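CurF (Lyngbya majuscula, PDB 2Q35) probably decarboxylates a thioester-bound intermediate during polyketide chain beta-branching, acting through its crotonase-fold ECH2 domain. Local coordinates at residues A[92-97]-A[183-188]; A[6-9]-A[13-16]; A[77-82]-A[221-226]. The protein carries 1 engineered substitution. All coordinates share one frame; numbering follows the deposited sequence.

Contact 1 of 3, residues A[92-97]-A[183-188]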
ATOM      1  N   PRO A  92      10.907 -19.598  -4.160  1.00 11.28           N
ATOM      2  CA  PRO A  92       9.590 -19.057  -3.774  1.00 12.72           C
ATOM      3  C   PRO A  92       8.689 -20.065  -3.052  1.00 12.15           C
ATOM      4  O   PRO A  92       8.681 -21.269  -3.379  1.00 12.94           O
ATOM      5  CB  PRO A  92       8.929 -18.696  -5.116  1.00 13.67           C
ATOM      6  CG  PRO A  92       9.924 -18.892  -6.163  1.00 14.57           C
ATOM      7  CD  PRO A  92      11.193 -19.470  -5.600  1.00 10.28           C
ATOM      8  N   ILE A  93       7.961 -19.548  -2.071  1.00 11.09           N
ATOM      9  CA  ILE A  93       7.015 -20.331  -1.283  1.00 11.71           C
ATOM     10  C   ILE A  93       5.610 -19.748  -1.452  1.00 11.79           C
ATOM     11  O   ILE A  93       5.425 -18.524  -1.350  1.00 11.71           O
ATOM     12  CB  ILE A  93       7.394 -20.318   0.224  1.00 12.70           C
ATOM     13  CG1 ILE A  93       8.796 -20.867   0.459  1.00 13.46           C
ATOM     14  CG2 ILE A  93       6.358 -21.103   1.097  1.00 12.19           C
ATOM     15  CD1 ILE A  93       9.257 -20.602   1.923  1.00 14.18           C
ATOM     16  N   ILE A  94       4.629 -20.620  -1.714  1.00 11.72           N
ATOM     17  CA  ILE A  94       3.206 -20.247  -1.714  1.00 12.83           C
ATOM     18  C   ILE A  94       2.534 -20.896  -0.503  1.00 10.97           C
ATOM     19  O   ILE A  94       2.578 -22.114  -0.351  1.00 12.70           O
ATOM     20  CB  ILE A  94       2.507 -20.764  -2.984  1.00 11.24           C
ATOM     21  CG1 ILE A  94       3.219 -20.248  -4.251  1.00 11.38           C
ATOM     22  CG2 ILE A  94       1.001 -20.403  -2.993  1.00 13.06           C
ATOM     23  CD1 ILE A  94       2.774 -20.892  -5.576  1.00 15.15           C
ATOM     24  N   ALA A  95       1.924 -20.092   0.368  1.00 10.56           N
ATOM     25  CA  ALA A  95       1.267 -20.636   1.559  1.00 10.03           C
ATOM     26  C   ALA A  95      -0.181 -20.858   1.166  1.00 11.04           C
ATOM     27  O   ALA A  95      -0.916 -19.889   0.981  1.00 13.61           O
ATOM     28  CB  ALA A  95       1.320 -19.666   2.699  1.00 12.57           C
ATOM     29  N   ALA A  96      -0.552 -22.114   1.069  1.00 11.57           N
ATOM     30  CA  ALA A  96      -1.946 -22.470   0.711  1.00 11.12           C
ATOM     31  C   ALA A  96      -2.703 -22.688   2.015  1.00 11.30           C
ATOM     32  O   ALA A  96      -2.700 -23.780   2.594  1.00 12.40           O
ATOM     33  CB  ALA A  96      -1.983 -23.727  -0.178  1.00 14.03           C
ATOM     34  N   MET A  97      -3.272 -21.609   2.534  1.00 11.51           N
ATOM     35  CA  MET A  97      -3.890 -21.654   3.843  1.00 12.50           C
ATOM     36  C   MET A  97      -5.350 -22.111   3.644  1.00 12.06           C
ATOM     37  O   MET A  97      -6.274 -21.300   3.653  1.00 14.05           O
ATOM     38  CB  MET A  97      -3.779 -20.308   4.541  1.00 14.60           C
ATOM     39  CG  MET A  97      -2.337 -19.845   4.695  1.00 14.79           C
ATOM     40  SD  MET A  97      -2.130 -18.508   5.914  1.00 18.01           S
ATOM     41  CE  MET A  97      -3.404 -17.357   5.383  1.00 20.02           C
ATOM     42  N   ASN A 183      -5.521 -26.298  -4.986  1.00  9.08           N
ATOM     43  CA  ASN A 183      -5.481 -26.258  -6.452  1.00  9.96           C
ATOM     44  C   ASN A 183      -5.026 -24.899  -7.000  1.00  9.11           C
ATOM     45  O   ASN A 183      -4.253 -24.849  -7.951  1.00  9.56           O
ATOM     46  CB  ASN A 183      -6.863 -26.601  -7.059  1.00 10.45           C
ATOM     47  CG  ASN A 183      -7.308 -28.046  -6.798  1.00 14.18           C
ATOM     48  OD1 ASN A 183      -8.536 -28.359  -6.795  1.00 16.33           O
ATOM     49  ND2 ASN A 183      -6.351 -28.932  -6.600  1.00 13.21           N
ATOM     50  N   TYR A 184      -5.518 -23.811  -6.410  1.00  9.28           N
ATOM     51  CA  TYR A 184      -5.177 -22.470  -6.863  1.00  8.59           C
ATOM     52  C   TYR A 184      -3.664 -22.285  -6.679  1.00  9.48           C
ATOM     53  O   TYR A 184      -2.991 -21.817  -7.596  1.00  9.91           O
ATOM     54  CB  TYR A 184      -5.957 -21.410  -6.081  1.00  9.41           C
ATOM     55  CG  TYR A 184      -5.657 -19.992  -6.541  1.00  8.87           C
ATOM     56  CD1 TYR A 184      -4.468 -19.370  -6.173  1.00 12.56           C
ATOM     57  CD2 TYR A 184      -6.542 -19.282  -7.365  1.00 14.02           C
ATOM     58  CE1 TYR A 184      -4.166 -18.090  -6.588  1.00 12.59           C
ATOM     59  CE2 TYR A 184      -6.247 -17.974  -7.784  1.00 12.79           C
ATOM     60  CZ  TYR A 184      -5.036 -17.393  -7.372  1.00 16.26           C
ATOM     61  OH  TYR A 184      -4.656 -16.113  -7.733  1.00 17.41           O
ATOM     62  N   ALA A 185      -3.165 -22.678  -5.504  1.00  9.85           N
ATOM     63  CA  ALA A 185      -1.726 -22.552  -5.184  1.00  8.76           C
ATOM     64  C   ALA A 185      -0.882 -23.378  -6.159  1.00 10.23           C
ATOM     65  O   ALA A 185       0.163 -22.919  -6.648  1.00 11.66           O
ATOM     66  CB  ALA A 185      -1.436 -22.970  -3.747  1.00 10.27           C
ATOM     67  N   GLN A 186      -1.345 -24.588  -6.463  1.00 11.25           N
ATOM     68  CA  GLN A 186      -0.613 -25.477  -7.353  1.00 11.59           C
ATOM     69  C   GLN A 186      -0.533 -24.882  -8.746  1.00 12.25           C
ATOM     70  O   GLN A 186       0.521 -24.932  -9.391  1.00 12.67           O
ATOM     71  CB  GLN A 186      -1.262 -26.870  -7.395  1.00 12.27           C
ATOM     72  CG  GLN A 186      -1.118 -27.633  -6.066  1.00 10.75           C
ATOM     73  CD  GLN A 186      -2.030 -28.855  -5.976  1.00 12.52           C
ATOM     74  OE1 GLN A 186      -2.992 -28.975  -6.736  1.00 13.63           O
ATOM     75  NE2 GLN A 186      -1.746 -29.741  -5.037  1.00 12.15           N
ATOM     76  N   GLN A 187      -1.635 -24.299  -9.202  1.00 10.76           N
ATOM     77  CA  GLN A 187      -1.662 -23.671 -10.533  1.00 13.15           C
ATOM     78  C   GLN A 187      -0.704 -22.496 -10.623  1.00 11.96           C
ATOM     79  O   GLN A 187       0.035 -22.372 -11.616  1.00 12.75           O
ATOM     80  CB  GLN A 187      -3.092 -23.261 -10.914  1.00 12.43           C
ATOM     81  CG  GLN A 187      -3.976 -24.480 -11.167  1.00 17.36           C
ATOM     82  CD  GLN A 187      -5.393 -24.135 -11.577  1.00 19.89           C
ATOM     83  OE1 GLN A 187      -5.658 -23.069 -12.148  1.00 34.31           O
ATOM     84  NE2 GLN A 187      -6.320 -25.057 -11.304  1.00 28.90           N
ATOM     85  N   LEU A 188      -0.698 -21.649  -9.580  1.00 11.31           N
ATOM     86  CA  LEU A 188       0.221 -20.525  -9.512  1.00 11.01           C
ATOM     87  C   LEU A 188       1.656 -21.055  -9.478  1.00 10.65           C
ATOM     88  O   LEU A 188       2.531 -20.501 -10.169  1.00 10.89           O
ATOM     89  CB  LEU A 188      -0.079 -19.675  -8.275  1.00 11.71           C
ATOM     90  CG  LEU A 188       0.874 -18.501  -7.977  1.00 10.96           C
ATOM     91  CD1 LEU A 188       0.996 -17.515  -9.148  1.00 11.15           C
ATOM     92  CD2 LEU A 188       0.420 -17.825  -6.679  1.00 12.54           C
TER
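With CG1 turned anti to its own carbonyl carbon (chi1 -56°) and CD1 extended beyond it, Ile94 divides its side chain into two arms: CG2 meets Ala185 alone, while CD1 reaches Ala185 O and Leu188. The shorter arm, CG2, presses on the methyl of Ala185, with Ile94 CG2 3.6 Å from Ala185 CB. The longer arm reaches on toward the next turn, so that Ile94 CD1 lies 3.5 Å from the backbone Ala185 O and 3.9 Å from Leu188 CG. Leu188 holds its CG anti to the backbone N (chi1 175°) and presents CB, CG and CD2 together to this arm: Ile94 CD1 is also 4.0 Å from Leu188 CD2, and the two side chains meet at a slant. Two residues further along the strand, Ala96 CB meets Ala185 CB at 3.7 Å. Ala185 CB therefore touches both Ile94 and Ala96, which project from the same side of the strand. Its small side chain permits a close approach of the backbones here, the Ala96 CA and Ala185 CA atoms being 5.9 Å apart. All four residues are buried, and the link between the segments is apolar packing. Ile52 of the adjacent strand also touches Ala96 and Ala185, Phe114 on the other neighbouring strand touches Ile94, and Glu153 of the second subunit packs on Leu188. Strand and helix run nearly antiparallel, at 167°, with their axes 8.4 Å apart at closest approach. This is the alpha/beta layering of the crotonase fold, in which helix 178-192 covers one face of the central mixed sheet.

Contact 2 of 3, residues A[6-9]-A[13-16]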
ATOM      1  N   LEU A   6       6.814 -34.146   2.582  1.00 15.75           N
ATOM      2  CA  LEU A   6       7.156 -33.490   1.326  1.00 15.74           C
ATOM      3  C   LEU A   6       6.774 -34.400   0.170  1.00 15.71           C
ATOM      4  O   LEU A   6       7.129 -35.598   0.160  1.00 16.97           O
ATOM      5  CB  LEU A   6       8.663 -33.185   1.302  1.00 17.58           C
ATOM      6  CG  LEU A   6       9.280 -32.697  -0.000  1.00 20.22           C
ATOM      7  CD1 LEU A   6       8.871 -31.306  -0.275  1.00 26.27           C
ATOM      8  CD2 LEU A   6      10.790 -32.744   0.142  1.00 30.72           C
ATOM      9  N   THR A   7       6.004 -33.853  -0.774  1.00 16.17           N
ATOM     10  CA  THR A   7       5.674 -34.571  -2.000  1.00 15.78           C
ATOM     11  C   THR A   7       6.003 -33.744  -3.244  1.00 15.03           C
ATOM     12  O   THR A   7       6.015 -32.499  -3.202  1.00 16.95           O
ATOM     13  CB  THR A   7       4.174 -34.961  -2.049  1.00 14.78           C
ATOM     14  OG1 THR A   7       3.372 -33.791  -1.807  1.00 15.39           O
ATOM     15  CG2 THR A   7       3.870 -36.061  -1.000  1.00 16.00           C
ATOM     16  N   GLU A   8       6.269 -34.442  -4.353  1.00 14.95           N
ATOM     17  CA  GLU A   8       6.599 -33.822  -5.640  1.00 15.38           C
ATOM     18  C   GLU A   8       5.368 -33.688  -6.505  1.00 16.23           C
ATOM     19  O   GLU A   8       4.624 -34.669  -6.699  1.00 16.25           O
ATOM     20  CB  GLU A   8       7.650 -34.646  -6.376  1.00 16.57           C
ATOM     21  CG  GLU A   8       9.047 -34.523  -5.738  1.00 18.23           C
ATOM     22  CD  GLU A   8      10.073 -35.458  -6.354  1.00 18.01           C
ATOM     23  OE1 GLU A   8       9.679 -36.280  -7.217  1.00 21.19           O
ATOM     24  OE2 GLU A   8      11.267 -35.341  -5.980  1.00 20.73           O
ATOM     25  N   LEU A   9       5.176 -32.487  -7.042  1.00 15.62           N
ATOM     26  CA  LEU A   9       4.022 -32.204  -7.902  1.00 15.09           C
ATOM     27  C   LEU A   9       4.374 -32.115  -9.383  1.00 15.78           C
ATOM     28  O   LEU A   9       3.447 -32.031 -10.230  1.00 17.38           O
ATOM     29  CB  LEU A   9       3.338 -30.911  -7.458  1.00 14.73           C
ATOM     30  CG  LEU A   9       2.893 -30.883  -5.997  1.00 14.50           C
ATOM     31  CD1 LEU A   9       2.155 -29.597  -5.721  1.00 15.46           C
ATOM     32  CD2 LEU A   9       2.091 -32.122  -5.629  1.00 17.27           C
ATOM     33  N   VAL A  13       7.867 -28.205  -8.766  1.00 13.60           N
ATOM     34  CA  VAL A  13       6.965 -27.726  -7.706  1.00 13.25           C
ATOM     35  C   VAL A  13       6.828 -28.838  -6.665  1.00 13.06           C
ATOM     36  O   VAL A  13       6.588 -30.025  -7.009  1.00 14.37           O
ATOM     37  CB  VAL A  13       5.554 -27.355  -8.278  1.00 11.79           C
ATOM     38  CG1 VAL A  13       4.650 -26.823  -7.197  1.00 15.68           C
ATOM     39  CG2 VAL A  13       5.691 -26.299  -9.352  1.00 12.37           C
ATOM     40  N   VAL A  14       6.964 -28.475  -5.398  1.00 12.04           N
ATOM     41  CA  VAL A  14       6.814 -29.464  -4.309  1.00 12.45           C
ATOM     42  C   VAL A  14       5.839 -28.978  -3.257  1.00 14.19           C
ATOM     43  O   VAL A  14       5.572 -27.790  -3.162  1.00 14.76           O
ATOM     44  CB  VAL A  14       8.174 -29.881  -3.673  1.00 13.27           C
ATOM     45  CG1 VAL A  14       9.113 -30.364  -4.746  1.00 13.91           C
ATOM     46  CG2 VAL A  14       8.756 -28.731  -2.893  1.00 15.19           C
ATOM     47  N   GLN A  15       5.275 -29.910  -2.504  1.00 13.72           N
ATOM     48  CA  GLN A  15       4.322 -29.559  -1.482  1.00 13.94           C
ATOM     49  C   GLN A  15       4.809 -30.051  -0.130  1.00 13.93           C
ATOM     50  O   GLN A  15       5.182 -31.217   0.013  1.00 14.09           O
ATOM     51  CB  GLN A  15       2.943 -30.166  -1.843  1.00 13.90           C
ATOM     52  CG  GLN A  15       1.820 -29.793  -0.860  1.00 13.37           C
ATOM     53  CD  GLN A  15       0.479 -30.405  -1.274  1.00 14.83           C
ATOM     54  OE1 GLN A  15       0.132 -30.360  -2.446  1.00 16.44           O
ATOM     55  NE2 GLN A  15      -0.239 -31.014  -0.324  1.00 16.05           N
ATOM     56  N   ILE A  16       4.800 -29.152   0.861  1.00 14.31           N
ATOM     57  CA  ILE A  16       5.093 -29.517   2.257  1.00 15.16           C
ATOM     58  C   ILE A  16       3.790 -29.402   3.021  1.00 14.95           C
ATOM     59  O   ILE A  16       3.200 -28.320   3.085  1.00 15.13           O
ATOM     60  CB  ILE A  16       6.155 -28.592   2.870  1.00 15.95           C
ATOM     61  CG1 ILE A  16       7.510 -28.812   2.161  1.00 15.84           C
ATOM     62  CG2 ILE A  16       6.277 -28.842   4.379  1.00 15.34           C
ATOM     63  CD1 ILE A  16       8.688 -27.854   2.624  1.00 16.07           C
TER
HETATM   64  O   HOH W   1       3.125 -33.304   0.960  1.00 24.34           O
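Thr7 and Gln15 face each other as an antiparallel hydrogen-bonded pair, Thr7 N reaching Gln15 O at 2.9 Å and Gln15 N reaching Thr7 O at 2.8 Å. Both bonds are nearly straight and lie in the carbonyl planes. A third rung, Leu9 N to Val13 O at 2.8 Å, has its donor tilted 19° from the carbonyl plane. The side chains of Thr7 and Gln15 run alongside each other in the same direction. Thr7 turns OG1 between its backbone N and carbonyl carbon (chi1 52°), where a water 2.8 Å from Thr7 OG1 also donates to Gln15 O; that carbonyl oxygen thus receives a backbone N-H and a water. Leu9 crosses the extended Gln15 chain, with its CD1 3.9 Å from Gln15 OE1. On the reverse face, in the non-hydrogen-bonded pairs Leu6-Ile16 and Glu8-Val14, Leu6 CD1 lies over Val14 CG2 and Ile16 CG1, 3.7 Å from each. The segments belong to the beta hairpin of strands 4-10 and 13-18 that forms one edge of the main crotonase sheet, strand 4-10 being outermost within the chain. Strand 50-54 continues the sheet beyond Val14 and Ile16 through backbone hydrogen bonds. Helix 29-44 lies over the Leu6 and Ile16 face, contributing Val41 and Val42 to Leu6 and Cys38 and Phe39 to Ile16, while Tyr48 OH bonds Glu8 OE2. Over the Gln15 face, the amide has partners at both ends: Gln15 NE2 bonds Thr17 OG1, and Gln15 OE1 probably accepts from Gln186 NE2 of helix 178-192.

Contact 3 of 3, residues A[77-82]-A[221-226]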
ATOM      1  N   VAL A  77       8.741 -21.523  29.484  1.00 35.85           N
ATOM      2  CA  VAL A  77       9.238 -21.547  28.106  1.00 35.61           C
ATOM      3  C   VAL A  77       9.445 -20.121  27.586  1.00 35.50           C
ATOM      4  O   VAL A  77       8.913 -19.169  28.157  1.00 36.06           O
ATOM      5  CB  VAL A  77       8.246 -22.282  27.163  1.00 36.08           C
ATOM      6  CG1 VAL A  77       8.366 -23.798  27.314  1.00 35.88           C
ATOM      7  CG2 VAL A  77       6.807 -21.809  27.410  1.00 35.58           C
ATOM      8  N   GLU A  78      10.219 -19.987  26.505  1.00 34.31           N
ATOM      9  CA  GLU A  78      10.426 -18.705  25.822  1.00 33.51           C
ATOM     10  C   GLU A  78       9.669 -18.701  24.488  1.00 31.15           C
ATOM     11  O   GLU A  78       9.155 -19.735  24.073  1.00 30.30           O
ATOM     12  CB  GLU A  78      11.914 -18.459  25.564  1.00 33.19           C
ATOM     13  CG  GLU A  78      12.807 -18.481  26.805  1.00 35.67           C
ATOM     14  CD  GLU A  78      14.288 -18.559  26.454  1.00 36.69           C
ATOM     15  OE1 GLU A  78      14.721 -17.833  25.531  1.00 46.92           O
ATOM     16  OE2 GLU A  78      15.023 -19.340  27.104  1.00 45.74           O
ATOM     17  N   VAL A  79       9.646 -17.548  23.816  1.00 29.28           N
ATOM     18  CA  VAL A  79       8.902 -17.346  22.554  1.00 27.21           C
ATOM     19  C   VAL A  79       9.428 -18.149  21.356  1.00 27.01           C
ATOM     20  O   VAL A  79      10.598 -18.042  20.999  1.00 27.33           O
ATOM     21  CB  VAL A  79       8.887 -15.838  22.173  1.00 27.08           C
ATOM     22  CG1 VAL A  79       8.246 -15.622  20.818  1.00 25.49           C
ATOM     23  CG2 VAL A  79       8.180 -15.024  23.233  1.00 26.08           C
ATOM     24  N   LEU A  80       8.545 -18.911  20.713  1.00 25.80           N
ATOM     25  CA  LEU A  80       8.879 -19.671  19.507  1.00 25.75           C
ATOM     26  C   LEU A  80       9.033 -18.710  18.326  1.00 24.20           C
ATOM     27  O   LEU A  80       8.220 -17.799  18.155  1.00 24.80           O
ATOM     28  CB  LEU A  80       7.744 -20.661  19.181  1.00 26.83           C
ATOM     29  CG  LEU A  80       7.428 -21.797  20.166  1.00 31.31           C
ATOM     30  CD1 LEU A  80       5.909 -21.937  20.367  1.00 35.18           C
ATOM     31  CD2 LEU A  80       8.038 -23.111  19.712  1.00 30.60           C
ATOM     32  N   ASP A  81      10.041 -18.932  17.491  1.00 22.92           N
ATOM     33  CA  ASP A  81      10.237 -18.091  16.312  1.00 22.13           C
ATOM     34  C   ASP A  81      10.605 -18.958  15.115  1.00 21.07           C
ATOM     35  O   ASP A  81      11.760 -19.349  14.973  1.00 20.59           O
ATOM     36  CB  ASP A  81      11.349 -17.066  16.586  1.00 22.23           C
ATOM     37  CG  ASP A  81      11.604 -16.120  15.407  1.00 25.37           C
ATOM     38  OD1 ASP A  81      10.920 -16.196  14.362  1.00 19.93           O
ATOM     39  OD2 ASP A  81      12.524 -15.285  15.539  1.00 29.89           O
ATOM     40  N   LEU A  82       9.625 -19.242  14.261  1.00 19.47           N
ATOM     41  CA  LEU A  82       9.830 -20.062  13.055  1.00 20.33           C
ATOM     42  C   LEU A  82      10.157 -19.249  11.809  1.00 19.62           C
ATOM     43  O   LEU A  82      10.225 -19.794  10.694  1.00 18.90           O
ATOM     44  CB  LEU A  82       8.577 -20.923  12.784  1.00 20.07           C
ATOM     45  CG  LEU A  82       8.392 -22.192  13.619  1.00 23.81           C
ATOM     46  CD1 LEU A  82       8.297 -21.929  15.120  1.00 28.55           C
ATOM     47  CD2 LEU A  82       7.132 -22.949  13.108  1.00 21.81           C
ATOM     48  N   LYS A 221      12.298  -5.654  18.663  1.00 15.87           N
ATOM     49  CA  LYS A 221      11.433  -4.629  19.264  1.00 16.77           C
ATOM     50  C   LYS A 221      10.107  -5.234  19.754  1.00 15.53           C
ATOM     51  O   LYS A 221       9.639  -4.928  20.870  1.00 15.33           O
ATOM     52  CB  LYS A 221      11.170  -3.477  18.291  1.00 17.65           C
ATOM     53  CG  LYS A 221      12.361  -2.582  18.006  1.00 23.15           C
ATOM     54  CD  LYS A 221      11.964  -1.417  17.118  1.00 22.54           C
ATOM     55  CE  LYS A 221      13.138  -0.475  16.852  1.00 33.96           C
ATOM     56  NZ  LYS A 221      12.847   0.438  15.698  1.00 37.52           N
ATOM     57  N   GLU A 222       9.500  -6.098  18.935  1.00 15.38           N
ATOM     58  CA  GLU A 222       8.268  -6.757  19.349  1.00 15.31           C
ATOM     59  C   GLU A 222       8.519  -7.654  20.564  1.00 15.67           C
ATOM     60  O   GLU A 222       7.731  -7.646  21.519  1.00 16.82           O
ATOM     61  CB  GLU A 222       7.640  -7.539  18.185  1.00 15.47           C
ATOM     62  CG  GLU A 222       7.018  -6.619  17.134  1.00 14.19           C
ATOM     63  CD  GLU A 222       5.986  -7.343  16.276  1.00 15.42           C
ATOM     64  OE1 GLU A 222       5.972  -8.595  16.329  1.00 16.23           O
ATOM     65  OE2 GLU A 222       5.213  -6.636  15.589  1.00 15.70           O
ATOM     66  N   LEU A 223       9.625  -8.398  20.566  1.00 16.07           N
ATOM     67  CA  LEU A 223       9.939  -9.215  21.724  1.00 14.97           C
ATOM     68  C   LEU A 223      10.008  -8.399  23.022  1.00 15.40           C
ATOM     69  O   LEU A 223       9.433  -8.815  24.042  1.00 15.54           O
ATOM     70  CB  LEU A 223      11.234 -10.014  21.513  1.00 15.25           C
ATOM     71  CG  LEU A 223      11.484 -11.138  22.519  1.00 20.75           C
ATOM     72  CD1 LEU A 223      10.288 -12.076  22.651  1.00 20.86           C
ATOM     73  CD2 LEU A 223      12.763 -11.925  22.152  1.00 18.27           C
ATOM     74  N   GLU A 224      10.730  -7.275  22.983  1.00 15.35           N
ATOM     75  CA  GLU A 224      10.915  -6.404  24.159  1.00 17.11           C
ATOM     76  C   GLU A 224       9.595  -5.899  24.749  1.00 17.12           C
ATOM     77  O   GLU A 224       9.414  -5.921  25.971  1.00 17.30           O
ATOM     78  CB  GLU A 224      11.888  -5.246  23.852  1.00 18.24           C
ATOM     79  CG  GLU A 224      13.358  -5.599  24.213  1.00 24.54           C
ATOM     80  CD  GLU A 224      14.443  -4.868  23.392  1.00 24.11           C
ATOM     81  OE1 GLU A 224      14.189  -3.742  22.883  1.00 35.63           O
ATOM     82  OE2 GLU A 224      15.569  -5.437  23.271  1.00 26.03           O
ATOM     83  N   ILE A 225       8.671  -5.487  23.873  1.00 15.54           N
ATOM     84  CA  ILE A 225       7.385  -4.922  24.315  1.00 15.60           C
ATOM     85  C   ILE A 225       6.516  -6.082  24.798  1.00 16.34           C
ATOM     86  O   ILE A 225       5.795  -5.978  25.804  1.00 16.41           O
ATOM     87  CB  ILE A 225       6.691  -4.156  23.146  1.00 15.54           C
ATOM     88  CG1 ILE A 225       7.564  -2.983  22.692  1.00 18.48           C
ATOM     89  CG2 ILE A 225       5.274  -3.673  23.544  1.00 15.29           C
ATOM     90  CD1 ILE A 225       7.256  -2.508  21.272  1.00 17.52           C
ATOM     91  N   HIS A 226       6.603  -7.201  24.081  1.00 15.76           N
ATOM     92  CA  HIS A 226       5.859  -8.388  24.462  1.00 16.58           C
ATOM     93  C   HIS A 226       6.212  -8.849  25.855  1.00 16.71           C
ATOM     94  O   HIS A 226       5.339  -9.194  26.642  1.00 17.00           O
ATOM     95  CB  HIS A 226       6.071  -9.513  23.454  1.00 17.27           C
ATOM     96  CG  HIS A 226       5.461 -10.812  23.869  1.00 15.11           C
ATOM     97  ND1 HIS A 226       4.160 -11.153  23.562  1.00 18.40           N
ATOM     98  CD2 HIS A 226       5.983 -11.866  24.541  1.00 19.54           C
ATOM     99  CE1 HIS A 226       3.897 -12.352  24.056  1.00 19.92           C
ATOM    100  NE2 HIS A 226       4.985 -12.805  24.654  1.00 20.64           N
TER
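Val79 points its CB toward helix 221-226 and meets Leu223 and His226, two residues on successive turns that both turn inward to it. Val79 and Leu223 pass each other pointing opposite ways: Val79 CG2 lies 3.7 Å from Leu223 CD1, and the same leucine methyl comes within 4.0 Å of Val79 CB, so one leucine methyl touches both CB and CG2 of the valine. His226 swings its imidazole anti to the backbone N (chi1 173°), which carries the ring away from the helix and across the valine. Val79 CG2 then approaches the ring obliquely, 4.1 Å from His226 CD2 and equally far from His226 NE2. The contact is small, 95 Å² in all, and made by van der Waals packing, and the backbones stay well separated, with Val79 CA 8.2 Å from Leu223 CA. It joins the irregular connection between helices 66-73 and 83-87 to the long helix 197-230 in the C-terminal part of this crotonase chain. Beyond the two segments, the rotation of the imidazole is fixed from both nitrogens, His226 NE2 being hydrogen-bonded to Lys72 NZ and His226 ND1 to the backbone Thr133 O. Its ring is further hemmed in by Phe132, whose plane stands at about 90° to it, and by Phe230, inclined at about 30°, while Val135 packs on both Val79 and His226. Glycerol, probably from the crystallisation liquor, lies about 3 Å from the side chain of His226, and a glycerol O1 is hydrogen-bonded to the backbone N of Leu80.

Contacts 1 and 2 belong to the same sheet region, their centres 11 Å apart and on one side of the chain's centre. They touch directly through helix 178-192: the probable hydrogen bond between Gln186 NE2 and Gln15 OE1, 3.3 Å long, bridges them, and Gln186 CG packs on Leu9 CD1 at 3.8 Å. Contact 3 lies across the chain's centre from both, with its centre about 29 Å from that of contact 1 and 31 Å from that of contact 2. Helices 178-192 and 197-230, which carry contacts 1 and 3, follow one another in sequence. Bound glycerol borders contact 3, where it may mark a pocket.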